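Local coordinates for iron transport multicopper oxidase FET3 (Saccharomyces cerevisiae, PDB 1ZPU) that oxidises ferrous to ferric iron at the cell surface with dioxygen as acceptor, feeding high-affinity iron uptake through the permease FTR1, and also oxidises cuprous copper, at the glycan on Asn92, the copper (I) ion site and the glycan on Asn177. Coordinates in Å, arbitrary orientation; residue numbers count along the deposited sequence, not the author numbering.

Electron entry and surface glycosylation occupy different regions of this three-domain multicopper oxidase. Measured between the centres of their C-alpha atoms, site 1 lies about 32 Å from site 2 and about 36 Å from site 3, whereas site 2 lies about 24 Å from site 3. Site 1 belongs to the first plastocyanin-like region, on strands 43-49 and 88-94, and site 3 joins a loop of that region to the second. Site 2 is built chiefly from the third. No residue is shared, but Glu164 of site 2 lies four residues before Gln168 of site 3, so one stretch of chain serves both.

Site 1: the glycan on Asn92. Residues 43, 45, 47, 90, 92. With NAG (2-acetamido-2-deoxy-beta-D-glucopyranose), chain B; NAG (2-acetamido-2-deoxy-beta-D-glucopyranose), chain C; BMA (beta-D-mannopyranose), chain D.
Asn92, on strand 88-94, is the acceptor of an Asn-Phe-Thr sequon, and its side-chain nitrogen ND2 is bonded covalently to C1 of NAG (chain B). Specificity therefore rests chiefly on the sequon read during N-glycosylation; the folded surface contributes mainly packing. The amide carbonyl is steadied from the neighbouring strand 43-49: NH1 of Arg43 donates to Asn92 OD1 at 2.9 Å, nearly in its own guanidinium plane but 38° above the plane of the carbonyl. Arg43 suits this place because its long chain, CG anti to the backbone N (chi1 -178°) and bent at chi3, carries a flat cationic end out to the sugar. One face of the guanidinium, near its rim, rests on C5 of NAG (chain B), 3.6 Å from CZ of Arg43. Alongside the glycan root, NE2 of Gln45 lies 3.3 Å from C1 of NAG (chain B). Leu90 sets CD1 over the centre of the Tyr47 ring, while its other methyl, CD2, lies loosely, 3.7 Å from the acetamide oxygen O7 of NAG (chain B). Farther out, O3 of NAG (chain B) donates to O5 of NAG (chain C) at 2.5 Å. The site carries a mostly solvent-facing N-glycan that may shield the ectodomain surface.

Site 2: the copper (I) ion site. Residues 164, 324, 388, 391-393, 463, 465, 468, 473. With CU1 (copper (I) ion), chain E.
The thiolate sulphur SG of Cys463 is gripped twice, by the copper ion at 2.2 Å and by the backbone N of Ile465, which donates a nearly straight hydrogen bond to SG at 3.5 Å. This is the type 1 copper site of a multicopper oxidase, in the cupredoxin style of one cysteine and two histidines. SG stands anti to the backbone N (chi1 -176°), which directs it from the end of strand 457-463 to the metal. His392 and His468 each present ND1, at 2.1 Å from CU1, and the three ligand angles add up to 360°, so copper lies in a trigonal plane. Above and below it stand hydrocarbon tips: Ile465 CD1 at 3.7 Å from CU1 on one side and Leu473 CD1 at 3.8 Å on the other. Leucine at an axial position supplies no donor atom, which is expected to raise the reduction potential. The His468 ring is sandwiched, Met324 CE over one face and Ile465 CG2 over the other. Its outer NE2 donates to Glu164 OE2 at 2.5 Å through the syn lone pair, while NE2 of His392 meets the anti lone pair of Asp388 OD2 at 2.9 Å. These carboxylates fix both rings and may make them more electron-rich; being acidic, they could also guide ferrous iron and its electron to copper. Cys463 sits between His462 and His464, ligands of the type 3 pair, giving that electron a short covalent path onward.

Site 3: the glycan on Asn177. Residues 17-19, 144, 168-169, 176-177, 267-269. With NAG (2-acetamido-2-deoxy-beta-D-glucopyranose), chain F; NAG (2-acetamido-2-deoxy-beta-D-glucopyranose), chain G; BMA (beta-D-mannopyranose), chain K; MAN (alpha-D-mannopyranose), chain H; MAN (alpha-D-mannopyranose), chain I; MAN (alpha-D-mannopyranose), chain J.
Asn177 has a left-handed backbone (phi 40°, psi 63°), a tight turn consistent with its side chain reaching outward to the sugar, and Asp267 holds CG in the crowded position between backbone N and carbonyl carbon (chi1 69°), lifting its carboxylate towards the mannose arm. ND2 of Asn177, in an Asn-Leu-Thr sequon, is bonded to C1 of NAG (chain F). The glycan folds back, largely burying its terminal MAN (chain I). O3 of MAN (chain I) receives the backbone N-H of Gln269 at 2.9 Å and must share its own hydrogen between Asn169 OD1 and, nearly along the C=O axis, the more distant Gln168 O at 3.2 Å. Gln168 O also accepts O4 of MAN (chain I) at 2.5 Å on an in-plane lone pair. Asparagine suits its place by offering both polarities, since ND2 of Asn169 donates to O2 of MAN (chain I) at 3.1 Å. Asp267 OD1 takes the O2 hydroxyl of MAN (chain H) at 2.6 Å. Asp17 OD2, by its anti lone pair, holds NE2 of His144, whose CE1 packs near C6 of MAN (chain I). Gly18 O accepts O6 of NAG (chain G), so the glycan spans a loop of the first plastocyanin-like region and loops and the start of strand 169-172 of the second.

Site 1: the glycan on Asn92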
# COMPACT_ATOMS: atom_id res chain seq x y z
N ARG A 43 20.36 0.39 -10.53
CA ARG A 43 19.32 0.55 -11.53
C ARG A 43 18.53 -0.75 -11.65
O ARG A 43 19.10 -1.83 -11.71
CB ARG A 43 19.92 0.93 -12.89
CG ARG A 43 18.88 1.16 -13.98
CD ARG A 43 19.47 1.74 -15.26
NE ARG A 43 20.00 3.09 -15.08
CZ ARG A 43 19.25 4.20 -15.04
NH1 ARG A 43 17.94 4.13 -15.16
NH2 ARG A 43 19.83 5.38 -14.88
N GLN A 45 15.70 -2.62 -14.03
CA GLN A 45 15.00 -2.63 -15.31
C GLN A 45 14.12 -3.87 -15.47
O GLN A 45 14.61 -4.96 -15.76
CB GLN A 45 16.00 -2.55 -16.45
CG GLN A 45 16.92 -1.33 -16.39
CD GLN A 45 17.94 -1.31 -17.52
OE1 GLN A 45 18.33 -2.35 -18.03
NE2 GLN A 45 18.37 -0.12 -17.90
N TYR A 47 11.18 -5.72 -17.54
CA TYR A 47 10.33 -5.87 -18.70
C TYR A 47 9.12 -6.67 -18.27
O TYR A 47 9.20 -7.89 -18.14
CB TYR A 47 11.04 -6.63 -19.81
CG TYR A 47 12.12 -5.83 -20.48
CD1 TYR A 47 13.45 -5.96 -20.10
CD2 TYR A 47 11.81 -4.94 -21.51
CE1 TYR A 47 14.46 -5.22 -20.73
CE2 TYR A 47 12.80 -4.20 -22.13
CZ TYR A 47 14.12 -4.34 -21.73
OH TYR A 47 15.11 -3.61 -22.35
N LEU A 90 8.47 -1.43 -20.00
CA LEU A 90 9.76 -1.41 -19.34
C LEU A 90 9.73 -0.43 -18.19
O LEU A 90 9.52 0.77 -18.38
CB LEU A 90 10.88 -1.08 -20.32
CG LEU A 90 12.28 -0.84 -19.74
CD1 LEU A 90 12.84 -2.05 -18.98
CD2 LEU A 90 13.21 -0.40 -20.83
N ASN A 92 12.05 1.29 -15.69
CA ASN A 92 13.47 1.59 -15.70
C ASN A 92 13.72 2.74 -14.75
O ASN A 92 13.39 3.88 -15.06
CB ASN A 92 13.88 1.96 -17.12
CG ASN A 92 15.39 2.05 -17.31
OD1 ASN A 92 16.15 2.15 -16.34
ND2 ASN A 92 15.81 2.01 -18.58
C1 NAG B . 17.00 2.76 -18.87
C2 NAG B . 17.22 2.91 -20.38
C3 NAG B . 18.62 3.47 -20.63
C4 NAG B . 18.77 4.79 -19.89
C5 NAG B . 18.23 4.76 -18.45
C6 NAG B . 18.03 6.18 -17.93
C7 NAG B . 17.51 0.59 -21.34
C8 NAG B . 18.88 0.54 -21.96
N2 NAG B . 16.89 1.77 -21.23
O3 NAG B . 18.80 3.71 -22.01
O4 NAG B . 20.13 5.15 -19.89
O5 NAG B . 16.98 4.07 -18.35
O6 NAG B . 17.56 7.02 -18.97
O7 NAG B . 16.96 -0.44 -20.98
C1 NAG C . 20.32 6.22 -20.85
C2 NAG C . 21.70 6.84 -20.67
C3 NAG C . 21.79 8.06 -21.58
C4 NAG C . 21.53 7.64 -23.04
C5 NAG C . 20.21 6.86 -23.13
C6 NAG C . 19.98 6.33 -24.55
C7 NAG C . 22.60 6.30 -18.46
C8 NAG C . 22.39 6.49 -16.99
N2 NAG C . 21.98 7.16 -19.28
O3 NAG C . 23.06 8.64 -21.42
O4 NAG C . 21.42 8.75 -23.92
O5 NAG C . 20.19 5.80 -22.19
O6 NAG C . 20.08 4.91 -24.57
O7 NAG C . 23.31 5.37 -18.87
C1 BMA D . 22.67 9.16 -24.50
C2 BMA D . 22.48 9.53 -25.98
C3 BMA D . 23.68 10.28 -26.59
C4 BMA D . 24.40 11.22 -25.61
C5 BMA D . 24.48 10.63 -24.19
C6 BMA D . 25.09 11.59 -23.16
O2 BMA D . 21.31 10.29 -26.13
O3 BMA D . 23.28 11.01 -27.73
O4 BMA D . 25.70 11.43 -26.10
O5 BMA D . 23.20 10.25 -23.77
O6 BMA D . 25.12 10.92 -21.85

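Site 2: the copper (I) ion site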
# COMPACT_ATOMS: atom_id res chain seq x y z
N GLU A 164 -17.42 -5.64 2.43
CA GLU A 164 -16.26 -6.20 1.76
C GLU A 164 -16.26 -7.71 1.91
O GLU A 164 -16.56 -8.21 3.00
CB GLU A 164 -15.03 -5.63 2.45
CG GLU A 164 -15.37 -5.23 3.89
CD GLU A 164 -14.97 -3.82 4.15
OE1 GLU A 164 -14.80 -3.42 5.34
OE2 GLU A 164 -14.79 -3.12 3.14
N MET A 324 -18.56 6.05 3.18
CA MET A 324 -19.16 5.17 2.19
C MET A 324 -20.60 5.61 1.97
O MET A 324 -21.30 5.95 2.93
CB MET A 324 -19.11 3.72 2.68
CG MET A 324 -17.89 2.90 2.24
SD MET A 324 -16.32 3.73 2.58
CE MET A 324 -15.19 2.35 2.32
N ASP A 388 -16.54 7.02 8.59
CA ASP A 388 -16.89 5.60 8.49
C ASP A 388 -16.47 4.86 9.77
O ASP A 388 -15.50 5.26 10.41
CB ASP A 388 -16.19 4.97 7.28
CG ASP A 388 -16.42 3.46 7.18
OD1 ASP A 388 -17.59 3.05 6.99
OD2 ASP A 388 -15.44 2.68 7.30
N THR A 391 -11.53 0.81 10.14
CA THR A 391 -10.13 1.21 10.07
C THR A 391 -9.68 1.21 8.62
O THR A 391 -10.02 0.30 7.88
CB THR A 391 -9.23 0.21 10.80
OG1 THR A 391 -9.51 0.25 12.20
CG2 THR A 391 -7.77 0.57 10.59
N HIS A 392 -8.92 2.23 8.22
CA HIS A 392 -8.38 2.28 6.87
C HIS A 392 -6.91 2.64 6.91
O HIS A 392 -6.51 3.60 7.58
CB HIS A 392 -9.09 3.33 6.04
CG HIS A 392 -10.57 3.23 6.08
ND1 HIS A 392 -11.31 2.68 5.07
CD2 HIS A 392 -11.46 3.63 7.03
CE1 HIS A 392 -12.59 2.74 5.38
NE2 HIS A 392 -12.71 3.31 6.56
N PRO A 393 -6.09 1.87 6.18
CA PRO A 393 -4.70 2.24 6.03
C PRO A 393 -4.50 3.07 4.74
O PRO A 393 -4.59 2.55 3.64
CB PRO A 393 -4.01 0.89 5.93
CG PRO A 393 -5.06 -0.04 5.37
CD PRO A 393 -6.40 0.63 5.47
N CYS A 463 -6.71 4.72 0.15
CA CYS A 463 -6.78 3.57 1.03
C CYS A 463 -6.21 2.34 0.32
O CYS A 463 -6.52 2.07 -0.84
CB CYS A 463 -8.22 3.32 1.44
SG CYS A 463 -8.38 1.99 2.61
N ILE A 465 -6.75 -0.75 1.09
CA ILE A 465 -7.64 -1.89 1.08
C ILE A 465 -8.22 -1.96 -0.31
O ILE A 465 -8.95 -1.07 -0.73
CB ILE A 465 -8.79 -1.74 2.09
CG1 ILE A 465 -8.27 -1.95 3.53
CG2 ILE A 465 -9.93 -2.74 1.75
CD1 ILE A 465 -9.26 -1.54 4.61
N HIS A 468 -11.72 -0.98 -1.11
CA HIS A 468 -12.05 0.42 -0.95
C HIS A 468 -11.49 1.28 -2.10
O HIS A 468 -12.10 2.28 -2.50
CB HIS A 468 -11.60 0.93 0.42
CG HIS A 468 -12.24 0.21 1.57
ND1 HIS A 468 -11.81 0.34 2.87
CD2 HIS A 468 -13.28 -0.67 1.61
CE1 HIS A 468 -12.55 -0.41 3.66
NE2 HIS A 468 -13.44 -1.03 2.92
N LEU A 473 -11.77 5.20 -3.24
CA LEU A 473 -11.24 5.97 -2.12
C LEU A 473 -9.84 6.44 -2.44
O LEU A 473 -8.87 5.93 -1.88
CB LEU A 473 -11.19 5.14 -0.84
CG LEU A 473 -11.75 5.75 0.45
CD1 LEU A 473 -11.24 5.03 1.69
CD2 LEU A 473 -11.53 7.26 0.58
CU CU1 E . -10.39 1.75 3.46

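Site 3: the glycan on Asn177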
# COMPACT_ATOMS: atom_id res chain seq x y z
N ASP A 17 -3.40 -22.04 0.10
CA ASP A 17 -4.08 -22.26 1.36
C ASP A 17 -3.71 -23.57 2.04
O ASP A 17 -3.46 -23.61 3.25
CB ASP A 17 -5.59 -22.33 1.05
CG ASP A 17 -6.35 -21.51 1.96
OD1 ASP A 17 -5.64 -20.87 2.76
OD2 ASP A 17 -7.60 -21.46 1.90
N GLY A 18 -3.70 -24.62 1.23
CA GLY A 18 -3.76 -25.96 1.74
C GLY A 18 -5.14 -26.55 1.51
O GLY A 18 -5.33 -27.75 1.65
N LEU A 19 -6.12 -25.71 1.15
CA LEU A 19 -7.49 -26.21 1.01
C LEU A 19 -8.30 -25.88 -0.25
O LEU A 19 -9.51 -26.14 -0.29
CB LEU A 19 -8.33 -25.93 2.27
CG LEU A 19 -8.13 -24.81 3.27
CD1 LEU A 19 -9.26 -24.98 4.23
CD2 LEU A 19 -6.83 -24.92 4.06
N HIS A 144 -10.61 -17.77 -1.78
CA HIS A 144 -10.78 -18.96 -2.60
C HIS A 144 -11.35 -18.65 -3.97
O HIS A 144 -11.34 -19.49 -4.86
CB HIS A 144 -11.71 -19.92 -1.89
CG HIS A 144 -11.03 -20.69 -0.82
ND1 HIS A 144 -11.55 -21.87 -0.31
CD2 HIS A 144 -9.85 -20.49 -0.19
CE1 HIS A 144 -10.72 -22.34 0.60
NE2 HIS A 144 -9.69 -21.52 0.70
N GLN A 168 -10.70 -16.39 3.32
CA GLN A 168 -10.89 -17.73 3.83
C GLN A 168 -9.85 -18.15 4.84
O GLN A 168 -10.11 -19.02 5.65
CB GLN A 168 -10.99 -18.73 2.69
CG GLN A 168 -12.40 -18.84 2.09
CD GLN A 168 -12.90 -17.52 1.51
OE1 GLN A 168 -12.53 -17.14 0.40
NE2 GLN A 168 -13.72 -16.81 2.27
N ASN A 169 -8.67 -17.52 4.78
CA ASN A 169 -7.56 -17.84 5.66
C ASN A 169 -6.48 -16.78 5.67
O ASN A 169 -6.34 -16.02 4.72
CB ASN A 169 -6.90 -19.16 5.25
CG ASN A 169 -7.45 -20.35 6.00
OD1 ASN A 169 -7.50 -20.36 7.25
ND2 ASN A 169 -7.86 -21.37 5.26
N MET A 176 0.37 -21.94 4.69
CA MET A 176 -0.03 -21.93 6.06
C MET A 176 0.91 -22.82 6.86
O MET A 176 1.67 -23.60 6.28
CB MET A 176 -1.46 -22.44 6.18
CG MET A 176 -2.47 -21.44 5.68
SD MET A 176 -4.10 -21.85 6.31
CE MET A 176 -4.13 -21.02 7.90
N ASN A 177 0.85 -22.71 8.18
CA ASN A 177 1.67 -23.53 9.09
C ASN A 177 3.11 -23.74 8.59
O ASN A 177 3.54 -24.85 8.32
CB ASN A 177 0.95 -24.83 9.52
CG ASN A 177 -0.03 -25.31 8.49
OD1 ASN A 177 0.36 -25.66 7.39
ND2 ASN A 177 -1.31 -25.36 8.83
N ASP A 267 -16.69 -20.84 10.82
CA ASP A 267 -15.62 -21.82 10.59
C ASP A 267 -14.29 -21.16 10.26
O ASP A 267 -13.26 -21.86 10.17
CB ASP A 267 -15.99 -22.81 9.50
CG ASP A 267 -16.07 -22.17 8.12
OD1 ASP A 267 -15.63 -22.84 7.16
OD2 ASP A 267 -16.56 -21.02 8.00
N LEU A 268 -14.29 -19.84 10.08
CA LEU A 268 -13.07 -19.10 9.74
C LEU A 268 -12.05 -19.14 10.87
O LEU A 268 -12.31 -18.65 11.97
CB LEU A 268 -13.36 -17.64 9.38
CG LEU A 268 -12.16 -16.71 9.18
CD1 LEU A 268 -11.22 -17.25 8.12
CD2 LEU A 268 -12.61 -15.31 8.83
N GLN A 269 -10.89 -19.72 10.57
CA GLN A 269 -9.77 -19.71 11.50
C GLN A 269 -9.26 -18.28 11.65
O GLN A 269 -8.58 -17.77 10.78
CB GLN A 269 -8.65 -20.64 11.04
CG GLN A 269 -9.01 -22.12 11.15
CD GLN A 269 -9.32 -22.54 12.60
OE1 GLN A 269 -8.49 -22.37 13.51
NE2 GLN A 269 -10.52 -23.09 12.82
C1 NAG F . -2.03 -26.30 7.97
C2 NAG F . -2.28 -26.85 6.56
C3 NAG F . -3.77 -26.89 6.20
C4 NAG F . -4.63 -27.52 7.28
C5 NAG F . -4.24 -26.84 8.60
C6 NAG F . -4.93 -27.44 9.80
C7 NAG F . -0.87 -26.17 4.61
C8 NAG F . 0.12 -27.30 4.68
N2 NAG F . -1.70 -25.94 5.63
O3 NAG F . -3.98 -27.59 5.00
O4 NAG F . -5.99 -27.29 6.95
O5 NAG F . -2.86 -27.06 8.81
O6 NAG F . -4.38 -28.73 9.95
O7 NAG F . -0.90 -25.42 3.64
C1 NAG G . -6.74 -28.51 6.74
C2 NAG G . -8.19 -28.30 7.22
C3 NAG G . -9.13 -29.42 6.77
C4 NAG G . -8.96 -29.78 5.30
C5 NAG G . -7.47 -30.03 5.08
C6 NAG G . -7.15 -30.42 3.64
C7 NAG G . -8.46 -27.13 9.35
C8 NAG G . -8.72 -27.32 10.82
N2 NAG G . -8.26 -28.26 8.67
O3 NAG G . -10.46 -29.02 7.03
O4 NAG G . -9.72 -30.95 5.06
O5 NAG G . -6.72 -28.86 5.38
O6 NAG G . -7.19 -29.28 2.82
O7 NAG G . -8.41 -26.00 8.85
C1 BMA K . -10.83 -30.76 4.16
C2 BMA K . -11.15 -32.08 3.46
C3 BMA K . -12.28 -31.81 2.45
C4 BMA K . -13.54 -31.36 3.22
C5 BMA K . -13.11 -30.09 3.95
C6 BMA K . -14.23 -29.41 4.73
O2 BMA K . -11.52 -33.04 4.43
O3 BMA K . -12.44 -32.70 1.33
O4 BMA K . -14.58 -31.04 2.34
O5 BMA K . -12.01 -30.33 4.83
O6 BMA K . -13.68 -28.23 5.26
C1 MAN H . -14.64 -27.56 6.09
C2 MAN H . -14.12 -26.14 6.32
C3 MAN H . -12.96 -26.14 7.31
C4 MAN H . -13.33 -26.90 8.58
C5 MAN H . -13.89 -28.29 8.26
C6 MAN H . -14.35 -29.02 9.52
O2 MAN H . -15.16 -25.38 6.85
O3 MAN H . -12.56 -24.84 7.67
O4 MAN H . -12.15 -27.03 9.33
O5 MAN H . -14.95 -28.19 7.33
O6 MAN H . -14.91 -28.12 10.45
C1 MAN I . -11.38 -24.49 6.94
C2 MAN I . -10.53 -23.47 7.69
C3 MAN I . -11.12 -22.07 7.58
C4 MAN I . -11.43 -21.75 6.13
C5 MAN I . -12.33 -22.80 5.53
C6 MAN I . -12.56 -22.49 4.06
O2 MAN I . -9.25 -23.44 7.12
O3 MAN I . -10.20 -21.12 8.07
O4 MAN I . -12.05 -20.49 6.04
O5 MAN I . -11.69 -24.05 5.63
O6 MAN I . -13.29 -23.57 3.52
C1 MAN J . -12.73 -34.12 1.51
C2 MAN J . -11.47 -34.97 1.41
C3 MAN J . -10.78 -34.68 0.07
C4 MAN J . -11.75 -34.65 -1.15
C5 MAN J . -13.24 -34.39 -0.84
C6 MAN J . -14.12 -35.23 -1.76
O2 MAN J . -11.82 -36.34 1.51
O3 MAN J . -9.72 -35.61 -0.13
O4 MAN J . -11.34 -33.66 -2.09
O5 MAN J . -13.60 -34.64 0.52
O6 MAN J . -14.72 -34.42 -2.76